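Xylulose kinase (Escherichia coli, PDB 2ITM) phosphorylates D-xylulose to D-xylulose 5-phosphate with ATP, and 1-deoxy-D-xylulose less efficiently, working as a homodimer. Local coordinates at residues Leu373-Asp378 with Thr471-Tyr476. Numbering follows the deposited sequence.
Sequences LADGMD and TFRRLY
Asp375 reaches from helix 358-381 to Arg473 on helix 459-479. The contact is a helix-helix salt bridge in the C-terminal half of this FGGY kinase, which has the actin-like ATPase fold, and lies away from the xylulose site. The nearest CA atoms, Asp375 CA and Arg473 CA, are 8.4 Å apart, and three side chains make the contact. The CB of Arg473 points toward helix 358-381. Its CG is 3.1 Å from Asp375 OD2. CD lies near both oxygens, 3.4 Å from Asp375 OD1 and slightly farther from OD2. In these carbon-oxygen contacts the aliphatic part of Arg473 lies against the carboxylate. The chain bends at chi3 (-55°); NE runs on past the carboxylate, and NH1 turns back from CZ to reach OD1. The guanidinium and carboxylate planes are 55° apart. Asp375 OD2 also sits at the edge of the Phe472 ring, 3.7 Å from Phe472 CE2. That ring packs on Leu330 and Pro331 of strand 328-333 and meets Tyr371. Nearby, Asp378 forms a salt bridge with Arg469. Arg473 NH1 donates the one hydrogen bond across the contact, nearly straight (161°) and 3.1 Å long, to the syn lone pair of Asp375 OD1, which lies in the guanidinium plane.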
ATOM      1  N   LEU A 373      16.271 -11.049   5.445  1.00 22.95           N
ATOM      2  CA  LEU A 373      16.879 -12.218   6.045  1.00 17.96           C
ATOM      3  C   LEU A 373      18.398 -12.115   6.149  1.00 27.20           C
ATOM      4  O   LEU A 373      18.980 -12.506   7.139  1.00 26.19           O
ATOM      5  CB  LEU A 373      16.475 -13.484   5.295  1.00 25.04           C
ATOM      6  CG  LEU A 373      15.002 -13.895   5.353  1.00 36.41           C
ATOM      7  CD1 LEU A 373      14.715 -15.074   4.473  1.00 18.91           C
ATOM      8  CD2 LEU A 373      14.527 -14.129   6.770  1.00 34.76           C
ATOM      9  N   ALA A 374      19.029 -11.582   5.112  1.00 26.57           N
ATOM     10  CA  ALA A 374      20.472 -11.418   5.077  1.00 14.21           C
ATOM     11  C   ALA A 374      20.966 -10.417   6.114  1.00 16.27           C
ATOM     12  O   ALA A 374      21.958 -10.652   6.782  1.00 23.76           O
ATOM     13  CB  ALA A 374      20.920 -11.015   3.702  1.00 19.11           C
ATOM     14  N   ASP A 375      20.266  -9.298   6.230  1.00 22.43           N
ATOM     15  CA  ASP A 375      20.571  -8.301   7.237  1.00 13.86           C
ATOM     16  C   ASP A 375      20.400  -8.910   8.615  1.00 19.66           C
ATOM     17  O   ASP A 375      21.172  -8.641   9.523  1.00 22.32           O
ATOM     18  CB  ASP A 375      19.650  -7.091   7.095  1.00 26.02           C
ATOM     19  CG  ASP A 375      20.128  -6.099   6.053  1.00 29.37           C
ATOM     20  OD1 ASP A 375      21.328  -6.091   5.725  1.00 21.24           O
ATOM     21  OD2 ASP A 375      19.358  -5.296   5.523  1.00 21.29           O
ATOM     22  N   GLY A 376      19.362  -9.730   8.750  1.00 33.18           N
ATOM     23  CA  GLY A 376      19.072 -10.419   9.992  1.00 25.94           C
ATOM     24  C   GLY A 376      20.215 -11.302  10.440  1.00 27.22           C
ATOM     25  O   GLY A 376      20.658 -11.255  11.588  1.00 29.62           O
ATOM     26  N   MET A 377      20.712 -12.113   9.525  1.00 19.58           N
ATOM     27  CA  MET A 377      21.877 -12.930   9.816  1.00 24.90           C
ATOM     28  C   MET A 377      23.139 -12.109  10.104  1.00 26.25           C
ATOM     29  O   MET A 377      23.857 -12.428  11.045  1.00 27.25           O
ATOM     30  CB  MET A 377      22.109 -13.952   8.703  1.00 20.03           C
ATOM     31  CG  MET A 377      20.998 -14.986   8.594  1.00 30.11           C
ATOM     32  SD  MET A 377      21.400 -16.414   7.600  1.00 32.56           S
ATOM     33  CE  MET A 377      21.347 -15.713   5.981  1.00 24.65           C
ATOM     34  N   ASP A 378      23.386 -11.071   9.322  1.00 30.50           N
ATOM     35  CA  ASP A 378      24.526 -10.192   9.535  1.00 19.22           C
ATOM     36  C   ASP A 378      24.590  -9.647  10.965  1.00 25.09           C
ATOM     37  O   ASP A 378      25.630  -9.622  11.575  1.00 30.57           O
ATOM     38  CB  ASP A 378      24.482  -9.030   8.546  1.00 35.18           C
ATOM     39  CG  ASP A 378      24.881  -9.433   7.137  1.00 40.62           C
ATOM     40  OD1 ASP A 378      25.415 -10.529   6.954  1.00 27.70           O
ATOM     41  OD2 ASP A 378      24.688  -8.704   6.156  1.00 34.47           O
ATOM     42  N   THR A 471      20.547  -0.060  -0.732  1.00 21.44           N
ATOM     43  CA  THR A 471      19.370   0.721  -1.032  1.00 25.32           C
ATOM     44  C   THR A 471      18.177   0.296  -0.176  1.00 29.85           C
ATOM     45  O   THR A 471      17.509   1.121   0.422  1.00 23.79           O
ATOM     46  CB  THR A 471      19.047   0.660  -2.529  1.00 21.43           C
ATOM     47  OG1 THR A 471      19.978   1.466  -3.247  1.00 22.25           O
ATOM     48  CG2 THR A 471      17.737   1.326  -2.810  1.00 19.21           C
ATOM     49  N   PHE A 472      17.940  -1.005  -0.121  1.00 23.58           N
ATOM     50  CA  PHE A 472      16.985  -1.601   0.808  1.00 33.24           C
ATOM     51  C   PHE A 472      17.103  -1.110   2.252  1.00 15.33           C
ATOM     52  O   PHE A 472      16.147  -0.690   2.816  1.00 19.91           O
ATOM     53  CB  PHE A 472      17.055  -3.127   0.742  1.00 25.14           C
ATOM     54  CG  PHE A 472      16.241  -3.824   1.792  1.00 23.13           C
ATOM     55  CD1 PHE A 472      14.924  -4.131   1.574  1.00 22.48           C
ATOM     56  CD2 PHE A 472      16.802  -4.178   2.993  1.00 27.46           C
ATOM     57  CE1 PHE A 472      14.191  -4.767   2.535  1.00 28.03           C
ATOM     58  CE2 PHE A 472      16.066  -4.809   3.952  1.00 24.37           C
ATOM     59  CZ  PHE A 472      14.762  -5.106   3.722  1.00 19.41           C
ATOM     60  N   ARG A 473      18.298  -1.195   2.818  1.00 17.54           N
ATOM     61  CA  ARG A 473      18.556  -0.762   4.160  1.00 17.96           C
ATOM     62  C   ARG A 473      18.225   0.706   4.376  1.00 19.57           C
ATOM     63  O   ARG A 473      17.696   1.070   5.401  1.00 23.55           O
ATOM     64  CB  ARG A 473      19.997  -1.017   4.561  1.00 24.71           C
ATOM     65  CG  ARG A 473      20.267  -2.431   4.954  1.00 22.66           C
ATOM     66  CD  ARG A 473      21.636  -2.697   5.501  1.00 26.26           C
ATOM     67  NE  ARG A 473      22.695  -2.277   4.609  1.00 33.02           N
ATOM     68  CZ  ARG A 473      23.379  -3.088   3.836  1.00 37.92           C
ATOM     69  NH1 ARG A 473      23.125  -4.377   3.823  1.00 27.52           N
ATOM     70  NH2 ARG A 473      24.327  -2.602   3.067  1.00 38.78           N
ATOM     71  N   ARG A 474      18.572   1.536   3.404  1.00 28.02           N
ATOM     72  CA  ARG A 474      18.257   2.957   3.416  1.00 26.27           C
ATOM     73  C   ARG A 474      16.757   3.184   3.475  1.00 20.95           C
ATOM     74  O   ARG A 474      16.262   3.879   4.337  1.00 24.50           O
ATOM     75  CB  ARG A 474      18.820   3.620   2.158  1.00 50.87           C
ATOM     76  CG  ARG A 474      19.103   5.103   2.265  1.00 61.40           C
ATOM     77  CD  ARG A 474      18.776   5.917   1.011  1.00 72.49           C
ATOM     78  NE  ARG A 474      19.208   5.284  -0.231  1.00 90.16           N
ATOM     79  CZ  ARG A 474      20.416   4.791  -0.440  1.00 79.36           C
ATOM     80  NH1 ARG A 474      21.338   4.852   0.510  1.00 71.43           N
ATOM     81  NH2 ARG A 474      20.705   4.245  -1.589  1.00 67.21           N
ATOM     82  N   LEU A 475      16.042   2.575   2.544  1.00 24.41           N
ATOM     83  CA  LEU A 475      14.604   2.680   2.493  1.00 14.19           C
ATOM     84  C   LEU A 475      13.928   2.111   3.733  1.00 29.06           C
ATOM     85  O   LEU A 475      13.033   2.725   4.279  1.00 24.74           O
ATOM     86  CB  LEU A 475      14.062   2.010   1.235  1.00 27.85           C
ATOM     87  CG  LEU A 475      14.266   2.638  -0.143  1.00 42.70           C
ATOM     88  CD1 LEU A 475      13.593   1.821  -1.208  1.00 24.16           C
ATOM     89  CD2 LEU A 475      13.774   4.060  -0.190  1.00 55.51           C
ATOM     90  N   TYR A 476      14.356   0.932   4.166  1.00 23.43           N
ATOM     91  CA  TYR A 476      13.776   0.273   5.333  1.00 21.13           C
ATOM     92  C   TYR A 476      13.855   1.185   6.558  1.00 24.92           C
ATOM     93  O   TYR A 476      12.865   1.463   7.208  1.00 23.47           O
ATOM     94  CB  TYR A 476      14.497  -1.052   5.587  1.00 24.12           C
ATOM     95  CG  TYR A 476      13.967  -1.905   6.718  1.00 25.48           C
ATOM     96  CD1 TYR A 476      13.067  -2.928   6.484  1.00 23.30           C
ATOM     97  CD2 TYR A 476      14.400  -1.716   8.013  1.00 24.59           C
ATOM     98  CE1 TYR A 476      12.596  -3.709   7.507  1.00 20.04           C
ATOM     99  CE2 TYR A 476      13.934  -2.491   9.031  1.00 23.19           C
ATOM    100  CZ  TYR A 476      13.031  -3.486   8.777  1.00 24.90           C
ATOM    101  OH  TYR A 476      12.571  -4.259   9.797  1.00 27.66           O
TER